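Long-range contacts in Thiol:disulfide interchange protein (Klebsiella pneumoniae, PDB 6DXN), which probably works as a periplasmic thiol-disulfide oxidoreductase of the DsbA type, passing disulfide bonds to secreted proteins through a CxxC motif on a thioredoxin fold: residues A[21-26]-A[60-65]; A[34-39]-A[150-155]. All blocks are in the same frame, centred on the assembly; numbering follows the deposited sequence.

Contact 1 of 2, residues A[21-26]-A[60-65]; sequences QPPPLV and EKYHVS
Val26 CG2 sits over one face of the Tyr62 ring, and Pro23 meets the phenol end of the same side chain. Segment 21-26 leads into strand 25-29, which runs parallel to strand 60-63, with Val26 and Glu60 in register. Joined through helices 34-41 and 45-52, the two strands form a beta-alpha-beta crossover of the thioredoxin fold. One backbone hydrogen bond joins the segments: Glu60 N donates to Leu25 O at 3.0 Å. A CA-H...O contact follows it, from Val26 CA to Glu60 O at 3.2 Å.

The side chains of Val26 and Glu60 share one face of the sheet. In Val26, CG1 lies between the backbone N and the carbonyl carbon (chi1 62°), which puts CG2 anti to the N and against Tyr62. This methyl is 3.8 Å from the Tyr62 ring centroid and 22° off the ring normal, a CH-pi contact. It is shifted toward the rim, and its nearest ring atom is CG. Tyr62 holds CG anti to its carbonyl carbon (chi1 -78°), and the ring points its OH back toward Pro23. Pro23 CG comes to the ring obliquely, 3.9 Å from Tyr62 CE2, and touches the hydroxyl as well. Glu60 is extended beyond CG and crosses Pro23 at about a right angle. Its OE1 is 3.2 Å from Pro23 CB, and the same oxygen lies 3.0 Å from Tyr62 OH.

Helix 131-146 packs on this face, with Leu143 touching both Pro23 and Tyr62. Strand 60-63 is outermost, and Tyr156 of strand 154-157 makes backbone hydrogen bonding with Val26 on the other side of strand 25-29. The strand pairing continues through Glu27. Val26 packs on the ring face and Pro23 near the phenol end, where the Glu60 carboxylate adds a polar group.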
ATOM      1  N   GLN A  21     -12.174  12.602  -5.514  1.00 35.64           N
ATOM      2  CA  GLN A  21     -11.421  12.769  -4.266  1.00 34.46           C
ATOM      3  C   GLN A  21     -10.385  11.656  -4.127  1.00 32.36           C
ATOM      4  O   GLN A  21     -10.597  10.683  -3.409  1.00 29.86           O
ATOM      5  CB  GLN A  21     -12.381  12.798  -3.073  1.00 36.14           C
ATOM      6  CG  GLN A  21     -13.400  13.930  -3.141  1.00 38.86           C
ATOM      7  CD  GLN A  21     -12.767  15.300  -3.120  1.00 40.43           C
ATOM      8  OE1 GLN A  21     -11.748  15.531  -2.471  1.00 42.59           O
ATOM      9  NE2 GLN A  21     -13.388  16.239  -3.817  1.00 40.72           N
ATOM     10  N   PRO A  22      -9.219  11.776  -4.798  1.00 29.34           N
ATOM     11  CA  PRO A  22      -8.177  10.758  -4.712  1.00 26.66           C
ATOM     12  C   PRO A  22      -7.425  10.846  -3.390  1.00 24.81           C
ATOM     13  O   PRO A  22      -7.285  11.927  -2.825  1.00 22.52           O
ATOM     14  CB  PRO A  22      -7.241  11.122  -5.874  1.00 27.12           C
ATOM     15  CG  PRO A  22      -7.381  12.623  -5.990  1.00 28.51           C
ATOM     16  CD  PRO A  22      -8.829  12.910  -5.652  1.00 28.03           C
ATOM     17  N   PRO A  23      -6.915   9.721  -2.846  1.00 24.34           N
ATOM     18  CA  PRO A  23      -6.138   9.775  -1.614  1.00 23.67           C
ATOM     19  C   PRO A  23      -4.999  10.772  -1.787  1.00 22.04           C
ATOM     20  O   PRO A  23      -4.439  10.908  -2.875  1.00 22.61           O
ATOM     21  CB  PRO A  23      -5.607   8.346  -1.436  1.00 23.85           C
ATOM     22  CG  PRO A  23      -6.567   7.487  -2.230  1.00 23.96           C
ATOM     23  CD  PRO A  23      -7.060   8.356  -3.365  1.00 23.38           C
ATOM     24  N   PRO A  24      -4.672  11.572  -0.757  1.00 22.79           N
ATOM     25  CA  PRO A  24      -3.538  12.482  -0.857  1.00 22.31           C
ATOM     26  C   PRO A  24      -2.246  11.694  -1.128  1.00 19.80           C
ATOM     27  O   PRO A  24      -1.324  12.197  -1.786  1.00 19.05           O
ATOM     28  CB  PRO A  24      -3.490  13.156   0.521  1.00 23.33           C
ATOM     29  CG  PRO A  24      -4.889  13.009   1.078  1.00 23.29           C
ATOM     30  CD  PRO A  24      -5.419  11.715   0.502  1.00 24.72           C
ATOM     31  N   LEU A  25      -2.197  10.465  -0.603  1.00 19.18           N
ATOM     32  CA  LEU A  25      -1.032   9.608  -0.752  1.00 18.56           C
ATOM     33  C   LEU A  25      -1.468   8.140  -0.671  1.00 17.22           C
ATOM     34  O   LEU A  25      -2.041   7.697   0.338  1.00 15.09           O
ATOM     35  CB  LEU A  25      -0.024   9.940   0.351  1.00 20.10           C
ATOM     36  CG  LEU A  25       1.270   9.126   0.323  1.00 21.05           C
ATOM     37  CD1 LEU A  25       2.084   9.452  -0.919  1.00 21.37           C
ATOM     38  CD2 LEU A  25       2.090   9.368   1.582  1.00 21.26           C
ATOM     39  N   VAL A  26      -1.192   7.398  -1.747  1.00 16.14           N
ATOM     40  CA  VAL A  26      -1.568   6.002  -1.804  1.00 16.76           C
ATOM     41  C   VAL A  26      -0.432   5.213  -2.471  1.00 16.87           C
ATOM     42  O   VAL A  26       0.209   5.690  -3.425  1.00 18.64           O
ATOM     43  CB  VAL A  26      -2.928   5.808  -2.510  1.00 16.25           C
ATOM     44  CG1 VAL A  26      -2.909   6.271  -3.960  1.00 15.63           C
ATOM     45  CG2 VAL A  26      -3.415   4.365  -2.431  1.00 17.11           C
ATOM     46  N   GLU A  60      -1.835   5.794   2.635  1.00 20.22           N
ATOM     47  CA  GLU A  60      -2.894   4.809   2.428  1.00 21.44           C
ATOM     48  C   GLU A  60      -2.334   3.680   1.560  1.00 19.27           C
ATOM     49  O   GLU A  60      -1.671   3.911   0.559  1.00 18.31           O
ATOM     50  CB  GLU A  60      -4.148   5.453   1.836  1.00 24.20           C
ATOM     51  CG  GLU A  60      -4.919   6.281   2.852  1.00 27.20           C
ATOM     52  CD  GLU A  60      -6.293   6.742   2.395  1.00 28.64           C
ATOM     53  OE1 GLU A  60      -6.546   6.726   1.178  1.00 34.00           O
ATOM     54  OE2 GLU A  60      -7.117   7.094   3.265  1.00 31.51           O
ATOM     55  N   LYS A  61      -2.573   2.448   1.998  1.00 17.34           N
ATOM     56  CA  LYS A  61      -2.103   1.308   1.249  1.00 16.34           C
ATOM     57  C   LYS A  61      -3.322   0.586   0.683  1.00 15.15           C
ATOM     58  O   LYS A  61      -4.200   0.150   1.424  1.00 16.68           O
ATOM     59  CB  LYS A  61      -1.196   0.427   2.114  1.00 15.76           C
ATOM     60  CG  LYS A  61       0.105   1.097   2.521  1.00 15.82           C
ATOM     61  CD  LYS A  61       1.173   0.167   3.020  1.00 15.18           C
ATOM     62  CE  LYS A  61       1.696  -0.754   1.937  1.00 14.97           C
ATOM     63  NZ  LYS A  61       2.839  -1.557   2.424  1.00 15.39           N
ATOM     64  N   TYR A  62      -3.365   0.514  -0.646  1.00 15.20           N
ATOM     65  CA  TYR A  62      -4.442  -0.125  -1.381  1.00 15.80           C
ATOM     66  C   TYR A  62      -3.913  -1.419  -2.008  1.00 15.32           C
ATOM     67  O   TYR A  62      -2.970  -1.399  -2.792  1.00 15.60           O
ATOM     68  CB  TYR A  62      -5.003   0.878  -2.388  1.00 15.77           C
ATOM     69  CG  TYR A  62      -5.930   1.920  -1.812  1.00 16.43           C
ATOM     70  CD1 TYR A  62      -5.952   2.229  -0.458  1.00 16.93           C
ATOM     71  CD2 TYR A  62      -6.696   2.706  -2.654  1.00 16.04           C
ATOM     72  CE1 TYR A  62      -6.798   3.206   0.051  1.00 17.27           C
ATOM     73  CE2 TYR A  62      -7.536   3.686  -2.161  1.00 17.13           C
ATOM     74  CZ  TYR A  62      -7.585   3.946  -0.808  1.00 17.73           C
ATOM     75  OH  TYR A  62      -8.422   4.929  -0.348  1.00 19.59           O
ATOM     76  N   HIS A  63      -4.539  -2.541  -1.639  1.00 14.51           N
ATOM     77  CA  HIS A  63      -4.141  -3.842  -2.147  1.00 14.70           C
ATOM     78  C   HIS A  63      -4.736  -4.066  -3.549  1.00 14.39           C
ATOM     79  O   HIS A  63      -5.858  -3.692  -3.801  1.00 14.83           O
ATOM     80  CB  HIS A  63      -4.507  -4.938  -1.137  1.00 14.07           C
ATOM     81  CG  HIS A  63      -3.845  -6.223  -1.476  1.00 14.75           C
ATOM     82  ND1 HIS A  63      -4.517  -7.265  -2.061  1.00 14.61           N
ATOM     83  CD2 HIS A  63      -2.546  -6.594  -1.412  1.00 15.59           C
ATOM     84  CE1 HIS A  63      -3.674  -8.244  -2.298  1.00 15.35           C
ATOM     85  NE2 HIS A  63      -2.461  -7.854  -1.927  1.00 14.58           N
ATOM     86  N   VAL A  64      -3.951  -4.690  -4.441  1.00 16.00           N
ATOM     87  CA  VAL A  64      -4.337  -4.977  -5.849  1.00 16.85           C
ATOM     88  C   VAL A  64      -4.985  -6.371  -5.934  1.00 18.50           C
ATOM     89  O   VAL A  64      -4.292  -7.395  -5.880  1.00 18.85           O
ATOM     90  CB  VAL A  64      -3.113  -4.863  -6.780  1.00 17.11           C
ATOM     91  CG1 VAL A  64      -3.424  -5.292  -8.210  1.00 17.21           C
ATOM     92  CG2 VAL A  64      -2.519  -3.461  -6.763  1.00 16.53           C
ATOM     93  N   SER A  65      -6.310  -6.392  -6.129  1.00 19.73           N
ATOM     94  CA  SER A  65      -7.118  -7.632  -6.170  1.00 21.74           C
ATOM     95  C   SER A  65      -6.858  -8.474  -7.428  1.00 22.29           C
ATOM     96  O   SER A  65      -6.957  -9.702  -7.371  1.00 22.57           O
ATOM     97  CB  SER A  65      -8.595  -7.322  -6.079  1.00 22.73           C
ATOM     98  OG  SER A  65      -8.955  -6.841  -4.797  1.00 24.02           O
TER

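Contact 2 of 2, residues A[34-39]-A[150-155]; sequences GPCYAF and HGTPSF
The cis-proline loop of the thioredoxin fold meets the start of the active-site helix here. Pro153, preceded by a cis peptide bond, faces Cys36, the second cysteine of the CxxC motif at the head of helix 34-41. The redox disulfide predicted for Cys33 and Cys36 is not formed in this structure.

Cys36 SG is anti to its carbonyl carbon (chi1 -76°). The sulfur lies against the Thr152-Pro153 junction, 3.4 Å from Pro153 N and 3.5 Å from Thr152 CB. It also packs on Pro153 CB at 3.6 Å. Pro35 CB is 3.8 Å from Pro153 CD, an apolar contact.

One helical turn on, Phe39 takes up the other part of the proline. Pro153 CG sits over one face of the Phe39 ring, 3.7 Å from the centroid and 15° off the normal. This is a CH-pi contact, and the two side chains cross at about a right angle. The rim of the same ring meets Phe155: Phe39 CE2 and Phe155 CE1 are 3.5 Å apart. Neither ring lies over the face of the other, and their planes are turned by 39°. Val45 touches both phenylalanines from helix 45-52, and Glu27 of strand 25-29 touches both as well as Pro153.

Pro153 thus touches the Cys36 sulfur through its CB and the Phe39 face through its CG, without a hydrogen bond between the two segments. The packing sets the cis-proline beside the Cys36 sulfur, consistent with the role of this loop beside the redox site in thioredoxin-like proteins.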
ATOM      1  N   GLY A  34       7.443  -9.043  -4.344  1.00 16.69           N
ATOM      2  CA  GLY A  34       8.686  -9.024  -3.558  1.00 16.44           C
ATOM      3  C   GLY A  34       9.061  -7.611  -3.113  1.00 17.19           C
ATOM      4  O   GLY A  34       9.241  -7.354  -1.923  1.00 17.55           O
ATOM      5  N   PRO A  35       9.225  -6.659  -4.059  1.00 15.82           N
ATOM      6  CA  PRO A  35       9.546  -5.271  -3.720  1.00 15.94           C
ATOM      7  C   PRO A  35       8.508  -4.644  -2.778  1.00 15.67           C
ATOM      8  O   PRO A  35       8.848  -3.775  -1.986  1.00 13.94           O
ATOM      9  CB  PRO A  35       9.576  -4.561  -5.080  1.00 15.58           C
ATOM     10  CG  PRO A  35       9.909  -5.674  -6.053  1.00 15.63           C
ATOM     11  CD  PRO A  35       9.171  -6.884  -5.509  1.00 15.88           C
ATOM     12  N   CYS A  36       7.250  -5.093  -2.875  1.00 16.89           N
ATOM     13  CA  CYS A  36       6.210  -4.576  -1.975  1.00 16.71           C
ATOM     14  C   CYS A  36       6.563  -4.972  -0.541  1.00 14.82           C
ATOM     15  O   CYS A  36       6.373  -4.210   0.383  1.00 15.89           O
ATOM     16  CB  CYS A  36       4.816  -5.082  -2.333  1.00 16.40           C
ATOM     17  SG  CYS A  36       4.100  -4.261  -3.783  1.00 20.22           S
ATOM     18  N   TYR A  37       7.067  -6.198  -0.386  1.00 15.74           N
ATOM     19  CA  TYR A  37       7.466  -6.708   0.915  1.00 14.45           C
ATOM     20  C   TYR A  37       8.671  -5.905   1.424  1.00 14.28           C
ATOM     21  O   TYR A  37       8.666  -5.453   2.580  1.00 13.64           O
ATOM     22  CB  TYR A  37       7.741  -8.211   0.806  1.00 15.40           C
ATOM     23  CG  TYR A  37       8.115  -8.924   2.079  1.00 14.42           C
ATOM     24  CD1 TYR A  37       7.676  -8.485   3.316  1.00 15.24           C
ATOM     25  CD2 TYR A  37       8.808 -10.123   2.028  1.00 15.15           C
ATOM     26  CE1 TYR A  37       7.984  -9.175   4.478  1.00 15.86           C
ATOM     27  CE2 TYR A  37       9.120 -10.829   3.176  1.00 15.43           C
ATOM     28  CZ  TYR A  37       8.699 -10.358   4.406  1.00 14.89           C
ATOM     29  OH  TYR A  37       9.004 -11.056   5.535  1.00 14.11           O
ATOM     30  N   ALA A  38       9.670  -5.712   0.549  1.00 12.70           N
ATOM     31  CA  ALA A  38      10.906  -4.983   0.908  1.00 13.88           C
ATOM     32  C   ALA A  38      10.573  -3.543   1.345  1.00 13.97           C
ATOM     33  O   ALA A  38      11.159  -3.016   2.302  1.00 13.23           O
ATOM     34  CB  ALA A  38      11.878  -5.012  -0.254  1.00 13.12           C
ATOM     35  N   PHE A  39       9.604  -2.929   0.666  1.00 14.27           N
ATOM     36  CA  PHE A  39       9.182  -1.553   0.984  1.00 16.11           C
ATOM     37  C   PHE A  39       8.564  -1.466   2.389  1.00 16.80           C
ATOM     38  O   PHE A  39       8.692  -0.440   3.071  1.00 16.06           O
ATOM     39  CB  PHE A  39       8.240  -1.047  -0.109  1.00 15.67           C
ATOM     40  CG  PHE A  39       8.955  -0.388  -1.254  1.00 16.10           C
ATOM     41  CD1 PHE A  39      10.056  -0.986  -1.850  1.00 14.84           C
ATOM     42  CD2 PHE A  39       8.517   0.828  -1.751  1.00 14.89           C
ATOM     43  CE1 PHE A  39      10.729  -0.358  -2.888  1.00 15.25           C
ATOM     44  CE2 PHE A  39       9.178   1.440  -2.806  1.00 15.00           C
ATOM     45  CZ  PHE A  39      10.279   0.842  -3.372  1.00 15.41           C
ATOM     46  N   HIS A 150      -0.342  -0.209 -12.994  1.00 30.16           N
ATOM     47  CA  HIS A 150       0.244  -1.238 -13.871  1.00 32.56           C
ATOM     48  C   HIS A 150       1.446  -1.929 -13.214  1.00 31.07           C
ATOM     49  O   HIS A 150       2.116  -2.745 -13.860  1.00 32.93           O
ATOM     50  CB  HIS A 150       0.644  -0.602 -15.211  1.00 36.55           C
ATOM     51  CG  HIS A 150       1.583   0.551 -15.069  1.00 38.19           C
ATOM     52  ND1 HIS A 150       1.138   1.849 -14.925  1.00 40.27           N
ATOM     53  CD2 HIS A 150       2.934   0.610 -15.040  1.00 42.43           C
ATOM     54  CE1 HIS A 150       2.171   2.660 -14.818  1.00 42.18           C
ATOM     55  NE2 HIS A 150       3.287   1.924 -14.885  1.00 41.98           N
ATOM     56  N   GLY A 151       1.714  -1.605 -11.944  1.00 29.27           N
ATOM     57  CA  GLY A 151       2.842  -2.182 -11.225  1.00 27.53           C
ATOM     58  C   GLY A 151       2.773  -1.894  -9.737  1.00 26.59           C
ATOM     59  O   GLY A 151       2.021  -1.006  -9.297  1.00 24.16           O
ATOM     60  N   THR A 152       3.549  -2.660  -8.959  1.00 23.04           N
ATOM     61  CA  THR A 152       3.594  -2.506  -7.505  1.00 25.33           C
ATOM     62  C   THR A 152       5.030  -2.709  -7.017  1.00 24.19           C
ATOM     63  O   THR A 152       5.772  -3.502  -7.593  1.00 26.63           O
ATOM     64  CB  THR A 152       2.624  -3.472  -6.806  1.00 27.06           C
ATOM     65  OG1 THR A 152       2.904  -4.806  -7.229  1.00 28.73           O
ATOM     66  CG2 THR A 152       1.168  -3.172  -7.089  1.00 28.65           C
ATOM     67  N   PRO A 153       5.427  -1.979  -5.967  1.00 19.93           N
ATOM     68  CA  PRO A 153       4.597  -0.996  -5.285  1.00 18.67           C
ATOM     69  C   PRO A 153       4.558   0.300  -6.110  1.00 17.93           C
ATOM     70  O   PRO A 153       5.560   0.680  -6.717  1.00 17.67           O
ATOM     71  CB  PRO A 153       5.265  -0.807  -3.921  1.00 18.26           C
ATOM     72  CG  PRO A 153       6.726  -1.056  -4.219  1.00 18.57           C
ATOM     73  CD  PRO A 153       6.714  -2.128  -5.283  1.00 18.66           C
ATOM     74  N   SER A 154       3.389   0.946  -6.140  1.00 16.68           N
ATOM     75  CA  SER A 154       3.209   2.142  -6.944  1.00 16.04           C
ATOM     76  C   SER A 154       2.663   3.275  -6.068  1.00 15.09           C
ATOM     77  O   SER A 154       1.606   3.148  -5.486  1.00 13.82           O
ATOM     78  CB  SER A 154       2.321   1.831  -8.119  1.00 15.77           C
ATOM     79  OG  SER A 154       2.398   2.835  -9.117  1.00 17.32           O
ATOM     80  N   PHE A 155       3.415   4.379  -5.985  1.00 16.13           N
ATOM     81  CA  PHE A 155       3.004   5.538  -5.168  1.00 16.21           C
ATOM     82  C   PHE A 155       2.408   6.637  -6.059  1.00 16.76           C
ATOM     83  O   PHE A 155       2.962   6.951  -7.118  1.00 16.66           O
ATOM     84  CB  PHE A 155       4.192   6.091  -4.379  1.00 16.91           C
ATOM     85  CG  PHE A 155       4.790   5.144  -3.371  1.00 17.26           C
ATOM     86  CD1 PHE A 155       5.560   4.066  -3.783  1.00 17.89           C
ATOM     87  CD2 PHE A 155       4.612   5.345  -2.014  1.00 17.88           C
ATOM     88  CE1 PHE A 155       6.111   3.192  -2.857  1.00 17.77           C
ATOM     89  CE2 PHE A 155       5.178   4.478  -1.089  1.00 17.21           C
ATOM     90  CZ  PHE A 155       5.928   3.407  -1.512  1.00 17.35           C
TER

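How the contacts relate
From the N terminus, the chain first passes through 21-26 into strand 25-29, and helix 34-41 follows after a short link. Strand 60-63 then returns beside strand 25-29, and contact 1 closes a loop that contains the active-site helix and helix 45-52. The chain next runs through a long, mostly helical region before 150-155 comes back to helix 34-41 and closes the much larger loop of contact 2. The segments alternate along the chain, so the two loops cross. Both contacts reach one sheet, in which strand 25-29 lies between 60-63 and 154-157. Their centres are about 13 Å apart, and they touch where Val64 meets Thr152 and where Val26 meets Phe155.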